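Local coordinates for DNA mismatch repair protein MUTS (Thermus aquaticus, PDB 1EWQ), which recognises mismatched bases in duplex DNA to start their repair and has a weak ATPase activity, at residues Y448-Y457 with K471-M481. Numbering follows the deposited sequence.
Sequences YYLEVTRPYY and KDRQRYTLPEM. With nucleotides of chain A.
The ring of Y449 has CD of R475 over its face, 3.5 Å from the centroid in a CH-pi contact, and its OH lies over the centre of the R475 guanidinium; ring and guanidinium planes are 12° apart. The pair sits on antiparallel strands 449-453 and 473-477, the central two of a four-stranded sheet consistent with the DNA-gripping clamp of the MutS family. It illustrates how neighbouring strands can hold arginines against a phosphate backbone. R475 runs extended from CG to NE, which carries its guanidinium alongside the carboxylate of E451 and nearly coplanar with it. NE and NH2 of R475 both grip OE2 of E451, NH2 at 2.7 Å, while NH1 and NH2 turn to OP1 and OP2 of DT19 of chain A. Fixed between ring, carboxylate and phosphate, the guanidinium has little freedom to rotate. R473, bent at chi3 (-63°), reaches the next phosphate, its NH2 2.8 Å from OP2 of DC20 of chain A. E451 OE2 lies well out of the R473 guanidinium plane, so that salt bridge is one of charges alone; a water donates to OE1 of E451 and accepts a weak bond from NH1 of R473. On the face that carries L450, V452, Q474 and Y476, CD1 of L450 packs against CG of L478 at 3.5 Å and SE of selenomethionine M481, where helix 479-511 begins; helix 406-433 also touches this cluster. At the far end K471 N donates to OP1 of DC20 of chain A, while R454 NE meets the anti lone pair of D472 OD1 at 2.9 Å, nearly straight at 171°.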
ATOM      1  N   TYR C 448     -26.523 -18.869  41.234  1.00 32.20           N
ATOM      2  CA  TYR C 448     -26.532 -20.304  41.518  1.00 31.76           C
ATOM      3  C   TYR C 448     -27.950 -20.856  41.535  1.00 31.25           C
ATOM      4  O   TYR C 448     -28.878 -20.172  41.943  1.00 30.93           O
ATOM      5  CB  TYR C 448     -25.847 -20.598  42.849  1.00 31.59           C
ATOM      6  CG  TYR C 448     -24.359 -20.356  42.802  1.00 31.72           C
ATOM      7  CD1 TYR C 448     -23.834 -19.072  42.941  1.00 31.37           C
ATOM      8  CD2 TYR C 448     -23.476 -21.405  42.557  1.00 31.74           C
ATOM      9  CE1 TYR C 448     -22.466 -18.843  42.833  1.00 31.56           C
ATOM     10  CE2 TYR C 448     -22.106 -21.185  42.446  1.00 31.87           C
ATOM     11  CZ  TYR C 448     -21.609 -19.903  42.584  1.00 31.67           C
ATOM     12  OH  TYR C 448     -20.254 -19.691  42.480  1.00 32.23           O
ATOM     13  N   TYR C 449     -28.113 -22.102  41.110  1.00 30.94           N
ATOM     14  CA  TYR C 449     -29.448 -22.694  41.061  1.00 31.30           C
ATOM     15  C   TYR C 449     -29.459 -24.217  41.082  1.00 31.42           C
ATOM     16  O   TYR C 449     -28.429 -24.864  40.902  1.00 31.40           O
ATOM     17  CB  TYR C 449     -30.170 -22.217  39.790  1.00 30.92           C
ATOM     18  CG  TYR C 449     -29.438 -22.592  38.516  1.00 30.90           C
ATOM     19  CD1 TYR C 449     -29.376 -23.926  38.079  1.00 30.99           C
ATOM     20  CD2 TYR C 449     -28.761 -21.628  37.773  1.00 30.84           C
ATOM     21  CE1 TYR C 449     -28.655 -24.287  36.933  1.00 30.85           C
ATOM     22  CE2 TYR C 449     -28.032 -21.976  36.629  1.00 31.26           C
ATOM     23  CZ  TYR C 449     -27.981 -23.304  36.216  1.00 31.37           C
ATOM     24  OH  TYR C 449     -27.238 -23.639  35.104  1.00 31.31           O
ATOM     25  N   LEU C 450     -30.653 -24.767  41.298  1.00 31.47           N
ATOM     26  CA  LEU C 450     -30.889 -26.210  41.311  1.00 31.44           C
ATOM     27  C   LEU C 450     -31.623 -26.462  40.001  1.00 31.24           C
ATOM     28  O   LEU C 450     -32.562 -25.733  39.663  1.00 31.37           O
ATOM     29  CB  LEU C 450     -31.784 -26.593  42.491  1.00 31.39           C
ATOM     30  CG  LEU C 450     -31.182 -26.407  43.882  1.00 31.45           C
ATOM     31  CD1 LEU C 450     -32.287 -26.185  44.899  1.00 31.56           C
ATOM     32  CD2 LEU C 450     -30.337 -27.629  44.233  1.00 31.36           C
ATOM     33  N   GLU C 451     -31.205 -27.486  39.268  1.00 31.14           N
ATOM     34  CA  GLU C 451     -31.805 -27.786  37.975  1.00 31.32           C
ATOM     35  C   GLU C 451     -32.380 -29.201  37.912  1.00 30.94           C
ATOM     36  O   GLU C 451     -31.704 -30.173  38.244  1.00 31.25           O
ATOM     37  CB  GLU C 451     -30.752 -27.601  36.873  1.00 31.59           C
ATOM     38  CG  GLU C 451     -31.266 -27.763  35.450  1.00 32.22           C
ATOM     39  CD  GLU C 451     -30.144 -27.718  34.419  1.00 32.96           C
ATOM     40  OE1 GLU C 451     -29.489 -28.765  34.195  1.00 33.54           O
ATOM     41  OE2 GLU C 451     -29.903 -26.633  33.842  1.00 32.76           O
ATOM     42  N   VAL C 452     -33.636 -29.294  37.488  1.00 30.68           N
ATOM     43  CA  VAL C 452     -34.338 -30.570  37.349  1.00 29.98           C
ATOM     44  C   VAL C 452     -34.938 -30.628  35.949  1.00 29.45           C
ATOM     45  O   VAL C 452     -35.424 -29.621  35.432  1.00 29.10           O
ATOM     46  CB  VAL C 452     -35.488 -30.705  38.385  1.00 30.35           C
ATOM     47  CG1 VAL C 452     -36.294 -31.968  38.109  1.00 30.41           C
ATOM     48  CG2 VAL C 452     -34.923 -30.753  39.805  1.00 30.50           C
ATOM     49  N   THR C 453     -34.900 -31.804  35.337  1.00 29.10           N
ATOM     50  CA  THR C 453     -35.457 -32.004  33.999  1.00 28.54           C
ATOM     51  C   THR C 453     -36.960 -32.309  34.060  1.00 28.56           C
ATOM     52  O   THR C 453     -37.473 -32.759  35.089  1.00 28.33           O
ATOM     53  CB  THR C 453     -34.776 -33.177  33.285  1.00 28.38           C
ATOM     54  OG1 THR C 453     -34.995 -34.378  34.038  1.00 27.47           O
ATOM     55  CG2 THR C 453     -33.283 -32.921  33.151  1.00 28.23           C
ATOM     56  N   ARG C 454     -37.636 -32.075  32.937  1.00 28.64           N
ATOM     57  CA  ARG C 454     -39.071 -32.288  32.797  1.00 28.65           C
ATOM     58  C   ARG C 454     -39.627 -33.562  33.429  1.00 28.46           C
ATOM     59  O   ARG C 454     -40.625 -33.505  34.140  1.00 28.42           O
ATOM     60  CB  ARG C 454     -39.465 -32.241  31.311  1.00 29.25           C
ATOM     61  CG  ARG C 454     -40.974 -32.332  31.058  1.00 29.58           C
ATOM     62  CD  ARG C 454     -41.300 -32.161  29.583  1.00 30.09           C
ATOM     63  NE  ARG C 454     -41.071 -30.792  29.123  1.00 31.06           N
ATOM     64  CZ  ARG C 454     -41.795 -29.742  29.499  1.00 31.01           C
ATOM     65  NH1 ARG C 454     -42.804 -29.890  30.346  1.00 31.21           N
ATOM     66  NH2 ARG C 454     -41.505 -28.538  29.027  1.00 31.32           N
ATOM     67  N   PRO C 455     -38.987 -34.724  33.191  1.00 28.19           N
ATOM     68  CA  PRO C 455     -39.476 -35.979  33.769  1.00 28.02           C
ATOM     69  C   PRO C 455     -39.603 -35.988  35.295  1.00 28.25           C
ATOM     70  O   PRO C 455     -40.244 -36.879  35.863  1.00 28.08           O
ATOM     71  CB  PRO C 455     -38.464 -37.010  33.263  1.00 28.14           C
ATOM     72  CG  PRO C 455     -38.048 -36.445  31.945  1.00 27.82           C
ATOM     73  CD  PRO C 455     -37.852 -34.983  32.287  1.00 28.19           C
ATOM     74  N   TYR C 456     -38.997 -35.018  35.969  1.00 28.27           N
ATOM     75  CA  TYR C 456     -39.105 -34.986  37.421  1.00 28.60           C
ATOM     76  C   TYR C 456     -39.811 -33.750  37.965  1.00 28.57           C
ATOM     77  O   TYR C 456     -39.780 -33.516  39.169  1.00 28.63           O
ATOM     78  CB  TYR C 456     -37.724 -35.106  38.075  1.00 29.29           C
ATOM     79  CG  TYR C 456     -36.992 -36.385  37.735  1.00 30.22           C
ATOM     80  CD1 TYR C 456     -36.204 -36.478  36.587  1.00 30.54           C
ATOM     81  CD2 TYR C 456     -37.108 -37.515  38.547  1.00 30.54           C
ATOM     82  CE1 TYR C 456     -35.552 -37.664  36.260  1.00 31.30           C
ATOM     83  CE2 TYR C 456     -36.459 -38.708  38.229  1.00 31.06           C
ATOM     84  CZ  TYR C 456     -35.688 -38.778  37.086  1.00 31.44           C
ATOM     85  OH  TYR C 456     -35.072 -39.965  36.750  1.00 32.71           O
ATOM     86  N   TYR C 457     -40.449 -32.965  37.098  1.00 28.69           N
ATOM     87  CA  TYR C 457     -41.153 -31.765  37.553  1.00 29.27           C
ATOM     88  C   TYR C 457     -42.155 -31.991  38.699  1.00 29.73           C
ATOM     89  O   TYR C 457     -42.227 -31.179  39.610  1.00 29.96           O
ATOM     90  CB  TYR C 457     -41.891 -31.084  36.387  1.00 29.19           C
ATOM     91  CG  TYR C 457     -41.003 -30.328  35.412  1.00 29.56           C
ATOM     92  CD1 TYR C 457     -39.613 -30.315  35.557  1.00 29.68           C
ATOM     93  CD2 TYR C 457     -41.559 -29.642  34.334  1.00 29.79           C
ATOM     94  CE1 TYR C 457     -38.796 -29.638  34.644  1.00 30.52           C
ATOM     95  CE2 TYR C 457     -40.758 -28.957  33.417  1.00 30.21           C
ATOM     96  CZ  TYR C 457     -39.379 -28.960  33.573  1.00 30.55           C
ATOM     97  OH  TYR C 457     -38.587 -28.308  32.656  1.00 30.65           O
ATOM     98  N   LYS C 471     -36.726 -24.808  27.936  1.00 35.49           N
ATOM     99  CA  LYS C 471     -37.466 -25.690  27.055  1.00 35.89           C
ATOM    100  C   LYS C 471     -37.910 -26.968  27.761  1.00 35.75           C
ATOM    101  O   LYS C 471     -39.094 -27.310  27.736  1.00 36.01           O
ATOM    102  CB  LYS C 471     -36.617 -26.031  25.823  1.00 36.22           C
ATOM    103  CG  LYS C 471     -37.416 -26.477  24.605  1.00 36.87           C
ATOM    104  CD  LYS C 471     -38.556 -25.506  24.299  1.00 37.38           C
ATOM    105  CE  LYS C 471     -39.164 -25.785  22.929  1.00 38.00           C
ATOM    106  NZ  LYS C 471     -39.483 -27.236  22.744  1.00 37.91           N
ATOM    107  N   ASP C 472     -36.973 -27.673  28.389  1.00 35.43           N
ATOM    108  CA  ASP C 472     -37.310 -28.921  29.069  1.00 35.23           C
ATOM    109  C   ASP C 472     -36.590 -29.096  30.399  1.00 34.50           C
ATOM    110  O   ASP C 472     -36.338 -30.215  30.851  1.00 33.62           O
ATOM    111  CB  ASP C 472     -37.013 -30.105  28.154  1.00 36.12           C
ATOM    112  CG  ASP C 472     -37.902 -30.118  26.923  1.00 37.09           C
ATOM    113  OD1 ASP C 472     -39.127 -30.345  27.075  1.00 37.95           O
ATOM    114  OD2 ASP C 472     -37.380 -29.892  25.811  1.00 37.43           O
ATOM    115  N   ARG C 473     -36.261 -27.966  31.011  1.00 33.89           N
ATOM    116  CA  ARG C 473     -35.598 -27.951  32.300  1.00 33.45           C
ATOM    117  C   ARG C 473     -36.138 -26.764  33.053  1.00 33.47           C
ATOM    118  O   ARG C 473     -36.622 -25.804  32.453  1.00 33.43           O
ATOM    119  CB  ARG C 473     -34.081 -27.823  32.142  1.00 33.12           C
ATOM    120  CG  ARG C 473     -33.404 -29.088  31.625  1.00 32.87           C
ATOM    121  CD  ARG C 473     -31.957 -28.817  31.305  1.00 32.75           C
ATOM    122  NE  ARG C 473     -31.828 -27.828  30.240  1.00 32.75           N
ATOM    123  CZ  ARG C 473     -30.700 -27.186  29.945  1.00 33.11           C
ATOM    124  NH1 ARG C 473     -29.589 -27.423  30.641  1.00 32.41           N
ATOM    125  NH2 ARG C 473     -30.682 -26.307  28.947  1.00 33.29           N
ATOM    126  N   GLN C 474     -36.066 -26.842  34.372  1.00 33.67           N
ATOM    127  CA  GLN C 474     -36.538 -25.769  35.229  1.00 33.79           C
ATOM    128  C   GLN C 474     -35.523 -25.596  36.342  1.00 33.59           C
ATOM    129  O   GLN C 474     -34.991 -26.577  36.873  1.00 33.32           O
ATOM    130  CB  GLN C 474     -37.908 -26.115  35.814  1.00 34.09           C
ATOM    131  CG  GLN C 474     -38.448 -25.106  36.823  1.00 35.26           C
ATOM    132  CD  GLN C 474     -38.750 -23.738  36.219  1.00 35.87           C
ATOM    133  OE1 GLN C 474     -39.388 -23.634  35.167  1.00 36.33           O
ATOM    134  NE2 GLN C 474     -38.308 -22.681  36.897  1.00 35.87           N
ATOM    135  N   ARG C 475     -35.250 -24.342  36.682  1.00 33.18           N
ATOM    136  CA  ARG C 475     -34.301 -24.045  37.732  1.00 33.31           C
ATOM    137  C   ARG C 475     -34.978 -23.354  38.908  1.00 33.81           C
ATOM    138  O   ARG C 475     -35.882 -22.525  38.737  1.00 33.51           O
ATOM    139  CB  ARG C 475     -33.153 -23.210  37.157  1.00 32.70           C
ATOM    140  CG  ARG C 475     -32.376 -23.989  36.106  1.00 31.70           C
ATOM    141  CD  ARG C 475     -31.484 -23.121  35.241  1.00 31.36           C
ATOM    142  NE  ARG C 475     -30.749 -23.948  34.289  1.00 31.15           N
ATOM    143  CZ  ARG C 475     -30.069 -23.477  33.246  1.00 30.92           C
ATOM    144  NH1 ARG C 475     -30.023 -22.174  33.010  1.00 30.50           N
ATOM    145  NH2 ARG C 475     -29.439 -24.319  32.434  1.00 30.97           N
ATOM    146  N   TYR C 476     -34.541 -23.720  40.107  1.00 34.37           N
ATOM    147  CA  TYR C 476     -35.112 -23.178  41.326  1.00 35.22           C
ATOM    148  C   TYR C 476     -34.059 -22.650  42.279  1.00 36.22           C
ATOM    149  O   TYR C 476     -32.860 -22.670  41.999  1.00 35.88           O
ATOM    150  CB  TYR C 476     -35.922 -24.246  42.065  1.00 34.69           C
ATOM    151  CG  TYR C 476     -36.823 -25.083  41.186  1.00 34.19           C
ATOM    152  CD1 TYR C 476     -36.299 -26.115  40.406  1.00 33.96           C
ATOM    153  CD2 TYR C 476     -38.201 -24.860  41.152  1.00 33.64           C
ATOM    154  CE1 TYR C 476     -37.119 -26.907  39.615  1.00 33.83           C
ATOM    155  CE2 TYR C 476     -39.038 -25.649  40.363  1.00 33.58           C
ATOM    156  CZ  TYR C 476     -38.488 -26.672  39.597  1.00 33.85           C
ATOM    157  OH  TYR C 476     -39.294 -27.458  38.808  1.00 33.57           O
ATOM    158  N   THR C 477     -34.538 -22.204  43.432  1.00 37.37           N
ATOM    159  CA  THR C 477     -33.677 -21.657  44.455  1.00 38.87           C
ATOM    160  C   THR C 477     -34.161 -22.059  45.837  1.00 39.71           C
ATOM    161  O   THR C 477     -35.354 -22.272  46.052  1.00 40.02           O
ATOM    162  CB  THR C 477     -33.648 -20.114  44.354  1.00 38.85           C
ATOM    163  OG1 THR C 477     -32.696 -19.723  43.361  1.00 39.22           O
ATOM    164  CG2 THR C 477     -33.302 -19.487  45.675  1.00 39.23           C
ATOM    165  N   LEU C 478     -33.217 -22.191  46.755  1.00 40.74           N
ATOM    166  CA  LEU C 478     -33.520 -22.502  48.140  1.00 41.87           C
ATOM    167  C   LEU C 478     -32.974 -21.295  48.902  1.00 42.78           C
ATOM    168  O   LEU C 478     -32.027 -20.648  48.453  1.00 42.56           O
ATOM    169  CB  LEU C 478     -32.809 -23.785  48.597  1.00 41.81           C
ATOM    170  CG  LEU C 478     -33.337 -25.143  48.115  1.00 42.07           C
ATOM    171  CD1 LEU C 478     -32.579 -26.250  48.826  1.00 42.00           C
ATOM    172  CD2 LEU C 478     -34.824 -25.275  48.416  1.00 42.13           C
ATOM    173  N   PRO C 479     -33.580 -20.963  50.050  1.00 43.72           N
ATOM    174  CA  PRO C 479     -33.158 -19.828  50.881  1.00 44.60           C
ATOM    175  C   PRO C 479     -31.675 -19.849  51.292  1.00 45.48           C
ATOM    176  O   PRO C 479     -31.005 -18.810  51.303  1.00 45.43           O
ATOM    177  CB  PRO C 479     -34.096 -19.925  52.082  1.00 44.64           C
ATOM    178  CG  PRO C 479     -35.362 -20.464  51.462  1.00 44.29           C
ATOM    179  CD  PRO C 479     -34.821 -21.566  50.571  1.00 44.03           C
ATOM    180  N   GLU C 480     -31.172 -21.032  51.634  1.00 46.44           N
ATOM    181  CA  GLU C 480     -29.779 -21.200  52.050  1.00 47.58           C
ATOM    182  C   GLU C 480     -28.788 -20.759  50.975  1.00 47.83           C
ATOM    183  O   GLU C 480     -27.708 -20.253  51.280  1.00 48.00           O
ATOM    184  CB  GLU C 480     -29.517 -22.672  52.390  1.00 48.49           C
ATOM    185  CG  GLU C 480     -29.329 -22.980  53.872  1.00 49.84           C
ATOM    186  CD  GLU C 480     -27.953 -22.589  54.396  1.00 50.68           C
ATOM    187  OE1 GLU C 480     -27.668 -21.372  54.507  1.00 51.18           O
ATOM    188  OE2 GLU C 480     -27.150 -23.507  54.691  1.00 50.99           O
HETATM  189  N   MSE C 481     -29.167 -20.962  49.717  1.00 48.10           N
HETATM  190  CA  MSE C 481     -28.325 -20.623  48.574  1.00 48.17           C
HETATM  191  C   MSE C 481     -28.133 -19.136  48.355  1.00 48.67           C
HETATM  192  O   MSE C 481     -27.028 -18.680  48.078  1.00 48.66           O
HETATM  193  CB  MSE C 481     -28.919 -21.221  47.309  1.00 47.64           C
HETATM  194  CG  MSE C 481     -28.970 -22.720  47.305  1.00 46.70           C
HETATM  195 SE   MSE C 481     -29.910 -23.289  45.747  1.00 46.53          SE
HETATM  196  CE  MSE C 481     -28.648 -22.721  44.399  1.00 44.93           C
TER
ATOM    197  P    DC A  20     -33.221 -24.269  26.381  1.00 32.52           P
ATOM    198  OP1  DC A  20     -34.530 -23.642  26.715  1.00 31.60           O
ATOM    199  OP2  DC A  20     -32.702 -25.381  27.216  1.00 31.62           O
ATOM    200  O5'  DC A  20     -33.279 -24.758  24.870  1.00 32.57           O
ATOM    201  C5'  DC A  20     -33.561 -23.823  23.833  1.00 33.87           C
ATOM    202  C4'  DC A  20     -33.407 -24.480  22.485  1.00 34.89           C
ATOM    203  O4'  DC A  20     -32.010 -24.563  22.104  1.00 35.03           O
ATOM    204  C3'  DC A  20     -33.959 -25.905  22.429  1.00 35.35           C
ATOM    205  O3'  DC A  20     -34.754 -26.062  21.266  1.00 36.25           O
ATOM    206  C2'  DC A  20     -32.718 -26.778  22.331  1.00 35.64           C
ATOM    207  C1'  DC A  20     -31.736 -25.867  21.613  1.00 35.27           C
ATOM    208  N1   DC A  20     -30.317 -26.159  21.872  1.00 35.25           N
ATOM    209  C2   DC A  20     -29.390 -25.985  20.830  1.00 35.30           C
ATOM    210  O2   DC A  20     -29.796 -25.587  19.726  1.00 35.23           O
ATOM    211  N3   DC A  20     -28.079 -26.251  21.057  1.00 34.88           N
ATOM    212  C4   DC A  20     -27.684 -26.671  22.263  1.00 34.83           C
ATOM    213  N4   DC A  20     -26.381 -26.929  22.445  1.00 34.62           N
ATOM    214  C5   DC A  20     -28.606 -26.852  23.338  1.00 34.57           C
ATOM    215  C6   DC A  20     -29.898 -26.592  23.100  1.00 34.90           C
ATOM    216  P    DT A  19     -28.334 -21.694  30.001  1.00 36.61           P
ATOM    217  OP1  DT A  19     -29.254 -20.953  30.916  1.00 36.26           O
ATOM    218  OP2  DT A  19     -27.507 -22.818  30.515  1.00 35.78           O
ATOM    219  O5'  DT A  19     -29.220 -22.251  28.815  1.00 35.71           O
ATOM    220  C5'  DT A  19     -28.789 -22.080  27.486  1.00 34.83           C
ATOM    221  C4'  DT A  19     -29.977 -22.035  26.565  1.00 33.76           C
ATOM    222  O4'  DT A  19     -29.460 -21.869  25.233  1.00 33.51           O
ATOM    223  C3'  DT A  19     -30.768 -23.336  26.553  1.00 33.01           C
ATOM    224  O3'  DT A  19     -32.151 -23.068  26.326  1.00 32.34           O
ATOM    225  C2'  DT A  19     -30.116 -24.139  25.444  1.00 32.90           C
ATOM    226  C1'  DT A  19     -29.519 -23.089  24.514  1.00 32.78           C
ATOM    227  N1   DT A  19     -28.141 -23.389  24.089  1.00 32.30           N
ATOM    228  C2   DT A  19     -27.807 -23.151  22.783  1.00 31.91           C
ATOM    229  O2   DT A  19     -28.609 -22.723  21.964  1.00 32.04           O
ATOM    230  N3   DT A  19     -26.501 -23.432  22.466  1.00 31.41           N
ATOM    231  C4   DT A  19     -25.525 -23.920  23.313  1.00 31.35           C
ATOM    232  O4   DT A  19     -24.392 -24.124  22.886  1.00 30.96           O
ATOM    233  C5   DT A  19     -25.952 -24.152  24.677  1.00 31.41           C
ATOM    234  C7   DT A  19     -24.964 -24.673  25.674  1.00 30.97           C
ATOM    235  C6   DT A  19     -27.222 -23.882  24.988  1.00 31.55           C
ATOM    236  P    DG A  21     -35.652 -27.375  21.095  1.00 37.16           P
ATOM    237  OP1  DG A  21     -37.032 -26.880  20.864  1.00 37.21           O
ATOM    238  OP2  DG A  21     -35.387 -28.318  22.211  1.00 36.74           O
ATOM    239  O5'  DG A  21     -35.085 -28.006  19.748  1.00 38.23           O
ATOM    240  C5'  DG A  21     -34.935 -27.193  18.585  1.00 40.41           C
ATOM    241  C4'  DG A  21     -34.199 -27.947  17.503  1.00 42.08           C
ATOM    242  O4'  DG A  21     -32.802 -28.090  17.863  1.00 42.00           O
ATOM    243  C3'  DG A  21     -34.721 -29.358  17.225  1.00 43.27           C
ATOM    244  O3'  DG A  21     -34.730 -29.584  15.804  1.00 45.40           O
ATOM    245  C2'  DG A  21     -33.726 -30.249  17.959  1.00 42.85           C
ATOM    246  C1'  DG A  21     -32.429 -29.460  17.856  1.00 42.04           C
ATOM    247  N9   DG A  21     -31.471 -29.655  18.941  1.00 41.77           N
ATOM    248  C8   DG A  21     -31.736 -29.721  20.287  1.00 41.49           C
ATOM    249  N7   DG A  21     -30.659 -29.853  21.015  1.00 41.20           N
ATOM    250  C5   DG A  21     -29.620 -29.885  20.093  1.00 41.31           C
ATOM    251  C6   DG A  21     -28.207 -30.011  20.284  1.00 41.03           C
ATOM    252  O6   DG A  21     -27.575 -30.122  21.341  1.00 40.87           O
ATOM    253  N1   DG A  21     -27.527 -29.999  19.073  1.00 40.82           N
ATOM    254  C2   DG A  21     -28.114 -29.891  17.839  1.00 40.87           C
ATOM    255  N2   DG A  21     -27.284 -29.904  16.794  1.00 40.70           N
ATOM    256  N3   DG A  21     -29.417 -29.780  17.644  1.00 41.02           N
ATOM    257  C4   DG A  21     -30.106 -29.779  18.807  1.00 41.45           C
TER
HETATM  258  O   HOH W   1     -27.859 -29.084  32.316  1.00 41.34           O